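Local coordinates for protein UDP-N-Acetylenolpyruvylglucosamine Reductase (Thermus caldophilus, PDB 2GQT) that reduces UDP-N-acetylenolpyruvylglucosamine to UDP-N-acetylmuramate with NADPH and a bound FAD, a step in building the bacterial cell wall, at residues T82-P85 and L86-E90; I105-V109 and G110-K114. All blocks are in the same frame, centred on the assembly; numbering follows the deposited sequence.

The two contacts are helix beginnings that meet within the FAD-binding domain, their centres about 10 Å apart. Contact 1 opens helix 84-93 and contact 2 opens helix 109-114, and backbone ties run between the first residue of each helix and the residue two before the other: L84 N probably donates to A107 O at 2.8 Å, and V109 N to T82 O at 2.9 Å. Beside them, L87 CD1 presses on V109 CG2 at 3.3 Å. The division of labour is plain. Contact 2 touches FAD itself, whereas contact 1 stands one layer behind, the side chain of L84 about 6 Å from the cofactor and about 10 Å from that of R152, assigned to the active site.

Contact 1: residues T82-P85 and L86-E90; sequences TLLP and LLVQE
T82 meets L87 through its methyl group, which sits against the fork of the leucine: CG2 lies 3.8 Å from L87 CG and within touch of both terminal methyls. The two side chains cross at about a right angle. With OG1 beside the backbone N (chi1 -52°), the methyl of T82 falls anti to that N and meets L87, while OG1 bonds to G79 O. Between these residues, L83 occupies the N-cap of helix 84-93. Its carbonyl oxygen accepts the N-H of L87 at 3.3 Å, in the carbonyl plane, and takes a weak second bond from L86 N. The next bond is shorter, V88 N to L84 O at 2.9 Å, and nearly straight at 166°. P85 fits the first helical turn because its missing N-H costs no helical hydrogen bond there. P85 O takes a weak bond from Q89 N and accepts from a water whose oxygen is 2.9 Å away; the same water accepts from Q89 NE2 at 3.0 Å, tying the bent glutamine side chain back over the turn. Further out, Y72 and V109 pack on L87, and M181 of helix 174-187 on V88. Cutting L87 back to an alanine is likely to leave the T82 methyl and V109 without their apolar partner. The helix start thus pairs a buried, apolar side, secured by methyl packing, with a carbonyl that relies partly on water.

Contact 2: residues I105-V109 and G110-K114; sequences IPAQV and GGAVK. With FAD (flavin-adenine dinucleotide), chain C.
Q108 O accepts the N-H of A112 at 2.9 Å, the bond that starts helix 109-114 with Q108 as its N-cap. This is the PCMH-type FAD-binding fold of a MurB-family enzyme, and the cofactor's diphosphate lies alongside the first turn of the helix. Just ahead of that turn, Q108 N donates to FAD O1P at 2.9 Å. G110 and G111 let the cofactor come close: a side-chain carbon on the first would collide with adenine N6A, one on the second with O1P. G111 O in turn accepts a weak bond from ribityl O4'. Behind this surface, V113 N bonds to V109 O, the donor tilted 18° from the carbonyl plane, and A107 CB rests on A112 CB at 3.9 Å. V109 and V113 turn to strand 161-171. The loop before the helix serves the flavin: P106 centres an inverse gamma turn, and its carbonyl oxygen is held by N47 and S49. Its ring lies over the dimethylbenzene end, CG 3.5 Å from FAD C8, while I105 covers the pyrimidine end of the same face, CG1 3.6 Å from FAD C4. At the far end of the cofactor, K114 sends CG anti to its backbone N (chi1 177°), bringing it within 3.5 Å of the adenosine ribose oxygen O4B.

Contact 1: residues T82-P85 and L86-E90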
loop_
_atom_site.group_PDB
_atom_site.type_symbol
_atom_site.label_atom_id
_atom_site.label_comp_id
_atom_site.label_asym_id
_atom_site.label_seq_id
_atom_site.Cartn_x
_atom_site.Cartn_y
_atom_site.Cartn_z
ATOM N N THR A 82 -7.207 -9.414 -0.926
ATOM C CA THR A 82 -7.266 -9.374 -2.382
ATOM C C THR A 82 -6.393 -8.234 -2.900
ATOM O O THR A 82 -6.380 -7.147 -2.305
ATOM C CB THR A 82 -8.722 -9.165 -2.867
ATOM O OG1 THR A 82 -9.578 -10.130 -2.247
ATOM C CG2 THR A 82 -8.833 -9.270 -4.387
ATOM N N LEU A 83 -5.680 -8.462 -4.002
ATOM C CA LEU A 83 -4.875 -7.411 -4.613
ATOM C C LEU A 83 -5.725 -6.407 -5.372
ATOM O O LEU A 83 -6.542 -6.781 -6.231
ATOM C CB LEU A 83 -3.799 -8.006 -5.519
ATOM C CG LEU A 83 -2.626 -8.614 -4.738
ATOM C CD1 LEU A 83 -1.837 -9.571 -5.625
ATOM C CD2 LEU A 83 -1.733 -7.530 -4.129
ATOM N N LEU A 84 -5.526 -5.127 -5.059
ATOM C CA LEU A 84 -6.216 -4.065 -5.754
ATOM C C LEU A 84 -5.987 -4.115 -7.290
ATOM O O LEU A 84 -6.932 -3.930 -8.057
ATOM C CB LEU A 84 -5.850 -2.706 -5.138
ATOM C CG LEU A 84 -6.619 -1.502 -5.689
ATOM C CD1 LEU A 84 -8.129 -1.647 -5.477
ATOM C CD2 LEU A 84 -6.096 -0.241 -5.018
ATOM N N PRO A 85 -4.743 -4.369 -7.761
ATOM C CA PRO A 85 -4.590 -4.483 -9.217
ATOM C C PRO A 85 -5.464 -5.552 -9.877
ATOM O O PRO A 85 -5.872 -5.372 -11.032
ATOM C CB PRO A 85 -3.100 -4.802 -9.387
ATOM C CG PRO A 85 -2.448 -4.210 -8.181
ATOM C CD PRO A 85 -3.438 -4.422 -7.071
ATOM N N LEU A 86 -5.762 -6.634 -9.164
ATOM C CA LEU A 86 -6.685 -7.638 -9.674
ATOM C C LEU A 86 -8.084 -7.044 -9.817
ATOM O O LEU A 86 -8.727 -7.184 -10.860
ATOM C CB LEU A 86 -6.709 -8.864 -8.755
ATOM C CG LEU A 86 -7.746 -9.933 -9.105
ATOM C CD1 LEU A 86 -7.505 -10.535 -10.498
ATOM C CD2 LEU A 86 -7.744 -11.015 -8.061
ATOM N N LEU A 87 -8.561 -6.394 -8.756
ATOM C CA LEU A 87 -9.896 -5.815 -8.774
ATOM C C LEU A 87 -10.064 -4.752 -9.850
ATOM O O LEU A 87 -11.112 -4.696 -10.489
ATOM C CB LEU A 87 -10.238 -5.256 -7.407
ATOM C CG LEU A 87 -10.310 -6.309 -6.309
ATOM C CD1 LEU A 87 -10.296 -5.621 -4.978
ATOM C CD2 LEU A 87 -11.547 -7.196 -6.439
ATOM N N VAL A 88 -9.044 -3.922 -10.069
ATOM C CA VAL A 88 -9.112 -2.921 -11.135
ATOM C C VAL A 88 -9.415 -3.592 -12.487
ATOM O O VAL A 88 -10.296 -3.145 -13.240
ATOM C CB VAL A 88 -7.806 -2.095 -11.199
ATOM C CG1 VAL A 88 -7.753 -1.243 -12.452
ATOM C CG2 VAL A 88 -7.657 -1.219 -9.942
ATOM N N GLN A 89 -8.687 -4.657 -12.799
ATOM C CA GLN A 89 -8.882 -5.349 -14.077
ATOM C C GLN A 89 -10.195 -6.126 -14.115
ATOM O O GLN A 89 -10.886 -6.146 -15.138
ATOM C CB GLN A 89 -7.702 -6.264 -14.392
ATOM C CG GLN A 89 -6.357 -5.558 -14.525
ATOM C CD GLN A 89 -6.336 -4.495 -15.598
ATOM O OE1 GLN A 89 -6.975 -4.636 -16.649
ATOM N NE2 GLN A 89 -5.592 -3.421 -15.345
ATOM N N GLU A 90 -10.554 -6.751 -13.000
ATOM C CA GLU A 90 -11.815 -7.483 -12.927
ATOM C C GLU A 90 -13.020 -6.571 -13.114
ATOM O O GLU A 90 -13.999 -6.950 -13.766
ATOM C CB GLU A 90 -11.928 -8.229 -11.600
ATOM C CG GLU A 90 -10.984 -9.400 -11.471
ATOM C CD GLU A 90 -11.422 -10.580 -12.292
ATOM O OE1 GLU A 90 -11.378 -10.474 -13.536
ATOM O OE2 GLU A 90 -11.820 -11.594 -11.680
HETATM O O HOH W 1 -4.386 -3.476 -12.566
#

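Contact 2: residues I105-V109 and G110-K114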
loop_
_atom_site.group_PDB
_atom_site.type_symbol
_atom_site.label_atom_id
_atom_site.label_comp_id
_atom_site.label_asym_id
_atom_site.label_seq_id
_atom_site.Cartn_x
_atom_site.Cartn_y
_atom_site.Cartn_z
ATOM N N ILE A 105 -1.582 1.178 -8.542
ATOM C CA ILE A 105 -1.328 1.130 -7.102
ATOM C C ILE A 105 -1.219 -0.334 -6.662
ATOM O O ILE A 105 -2.218 -1.051 -6.640
ATOM C CB ILE A 105 -2.439 1.829 -6.304
ATOM C CG1 ILE A 105 -2.633 3.262 -6.810
ATOM C CG2 ILE A 105 -2.089 1.804 -4.810
ATOM C CD1 ILE A 105 -3.789 4.007 -6.175
ATOM N N PRO A 106 -0.003 -0.795 -6.324
ATOM C CA PRO A 106 0.209 -2.221 -6.061
ATOM C C PRO A 106 -0.123 -2.611 -4.610
ATOM O O PRO A 106 0.727 -3.123 -3.874
ATOM C CB PRO A 106 1.699 -2.390 -6.374
ATOM C CG PRO A 106 2.287 -1.122 -5.940
ATOM C CD PRO A 106 1.259 -0.039 -6.225
ATOM N N ALA A 107 -1.371 -2.371 -4.220
ATOM C CA ALA A 107 -1.837 -2.546 -2.857
ATOM C C ALA A 107 -2.671 -3.809 -2.699
ATOM O O ALA A 107 -3.336 -4.243 -3.649
ATOM C CB ALA A 107 -2.696 -1.357 -2.479
ATOM N N GLN A 108 -2.709 -4.364 -1.488
ATOM C CA GLN A 108 -3.874 -5.149 -1.095
ATOM C C GLN A 108 -5.003 -4.181 -0.743
ATOM O O GLN A 108 -4.764 -3.028 -0.366
ATOM C CB GLN A 108 -3.575 -6.033 0.108
ATOM C CG GLN A 108 -2.789 -7.278 -0.224
ATOM C CD GLN A 108 -2.556 -8.144 0.988
ATOM O OE1 GLN A 108 -3.241 -8.010 2.014
ATOM N NE2 GLN A 108 -1.597 -9.063 0.873
ATOM N N VAL A 109 -6.235 -4.666 -0.842
ATOM C CA VAL A 109 -7.397 -3.864 -0.468
ATOM C C VAL A 109 -7.251 -3.250 0.932
ATOM O O VAL A 109 -7.517 -2.054 1.129
ATOM C CB VAL A 109 -8.690 -4.709 -0.565
ATOM C CG1 VAL A 109 -9.859 -4.040 0.162
ATOM C CG2 VAL A 109 -9.041 -4.940 -2.009
ATOM N N GLY A 110 -6.814 -4.044 1.907
ATOM C CA GLY A 110 -6.706 -3.528 3.271
ATOM C C GLY A 110 -5.704 -2.388 3.384
ATOM O O GLY A 110 -5.931 -1.414 4.108
ATOM N N GLY A 111 -4.572 -2.520 2.700
ATOM C CA GLY A 111 -3.548 -1.478 2.671
ATOM C C GLY A 111 -4.018 -0.229 1.950
ATOM O O GLY A 111 -3.679 0.890 2.349
ATOM N N ALA A 112 -4.793 -0.414 0.883
ATOM C CA ALA A 112 -5.358 0.708 0.141
ATOM C C ALA A 112 -6.372 1.472 0.999
ATOM O O ALA A 112 -6.470 2.693 0.901
ATOM C CB ALA A 112 -6.015 0.225 -1.139
ATOM N N VAL A 113 -7.138 0.759 1.820
ATOM C CA VAL A 113 -8.049 1.410 2.765
ATOM C C VAL A 113 -7.256 2.146 3.853
ATOM O O VAL A 113 -7.499 3.332 4.113
ATOM C CB VAL A 113 -9.027 0.392 3.399
ATOM C CG1 VAL A 113 -9.817 1.039 4.540
ATOM C CG2 VAL A 113 -9.963 -0.193 2.351
ATOM N N LYS A 114 -6.298 1.465 4.477
ATOM C CA LYS A 114 -5.522 2.083 5.552
ATOM C C LYS A 114 -4.861 3.381 5.079
ATOM O O LYS A 114 -4.860 4.384 5.804
ATOM C CB LYS A 114 -4.463 1.119 6.094
ATOM C CG LYS A 114 -3.570 1.718 7.182
ATOM C CD LYS A 114 -4.246 1.727 8.527
ATOM C CE LYS A 114 -3.325 2.226 9.621
ATOM N NZ LYS A 114 -4.104 2.310 10.902
HETATM P PA FAD C . 1.537 -2.190 3.138
HETATM O O1A FAD C . 2.650 -1.422 2.560
HETATM O O2A FAD C . 1.671 -3.648 3.357
HETATM O O5B FAD C . 1.069 -1.553 4.514
HETATM C C5B FAD C . 0.844 -0.140 4.593
HETATM C C4B FAD C . 0.079 0.189 5.856
HETATM O O4B FAD C . -1.229 -0.411 5.771
HETATM C C3B FAD C . 0.719 -0.353 7.143
HETATM O O3B FAD C . 0.401 0.553 8.200
HETATM C C2B FAD C . -0.016 -1.674 7.338
HETATM O O2B FAD C . -0.022 -2.091 8.703
HETATM C C1B FAD C . -1.416 -1.285 6.912
HETATM N N9A FAD C . -2.283 -2.403 6.484
HETATM C C8A FAD C . -2.058 -3.256 5.472
HETATM N N7A FAD C . -3.084 -4.105 5.385
HETATM C C5A FAD C . -3.978 -3.775 6.323
HETATM C C6A FAD C . -5.215 -4.285 6.737
HETATM N N6A FAD C . -5.807 -5.327 6.139
HETATM N N1A FAD C . -5.845 -3.682 7.764
HETATM C C2A FAD C . -5.298 -2.635 8.397
HETATM N N3A FAD C . -4.120 -2.120 8.056
HETATM C C4A FAD C . -3.460 -2.691 7.029
HETATM N N1 FAD C . -0.036 5.067 -3.124
HETATM C C2 FAD C . -1.037 5.934 -3.505
HETATM O O2 FAD C . -1.794 6.397 -2.664
HETATM N N3 FAD C . -1.165 6.304 -4.841
HETATM C C4 FAD C . -0.321 5.799 -5.823
HETATM O O4 FAD C . -0.473 6.142 -7.000
HETATM C C4X FAD C . 0.681 4.915 -5.429
HETATM N N5 FAD C . 1.557 4.392 -6.378
HETATM C C5X FAD C . 2.518 3.453 -5.982
HETATM C C6 FAD C . 3.346 2.884 -6.951
HETATM C C7 FAD C . 4.304 1.938 -6.598
HETATM C C7M FAD C . 5.193 1.318 -7.682
HETATM C C8 FAD C . 4.435 1.569 -5.255
HETATM C C8M FAD C . 5.490 0.532 -4.844
HETATM C C9 FAD C . 3.614 2.145 -4.288
HETATM C C9A FAD C . 2.649 3.089 -4.636
HETATM N N10 FAD C . 1.814 3.677 -3.671
HETATM C C10 FAD C . 0.817 4.558 -4.083
HETATM C "C1'" FAD C . 1.975 3.407 -2.218
HETATM C "C2'" FAD C . 1.229 2.140 -1.769
HETATM O "O2'" FAD C . 0.941 1.289 -2.896
HETATM C "C3'" FAD C . -0.087 2.458 -1.057
HETATM O "O3'" FAD C . 0.177 3.214 0.132
HETATM C "C4'" FAD C . -0.876 1.184 -0.724
HETATM O "O4'" FAD C . -2.180 1.546 -0.266
HETATM C "C5'" FAD C . -0.202 0.307 0.327
HETATM O "O5'" FAD C . -0.936 -0.917 0.376
HETATM P P FAD C . -0.187 -2.269 0.774
HETATM O O1P FAD C . -1.214 -3.328 0.782
HETATM O O2P FAD C . 1.050 -2.461 -0.013
HETATM O O3P FAD C . 0.174 -1.915 2.298
#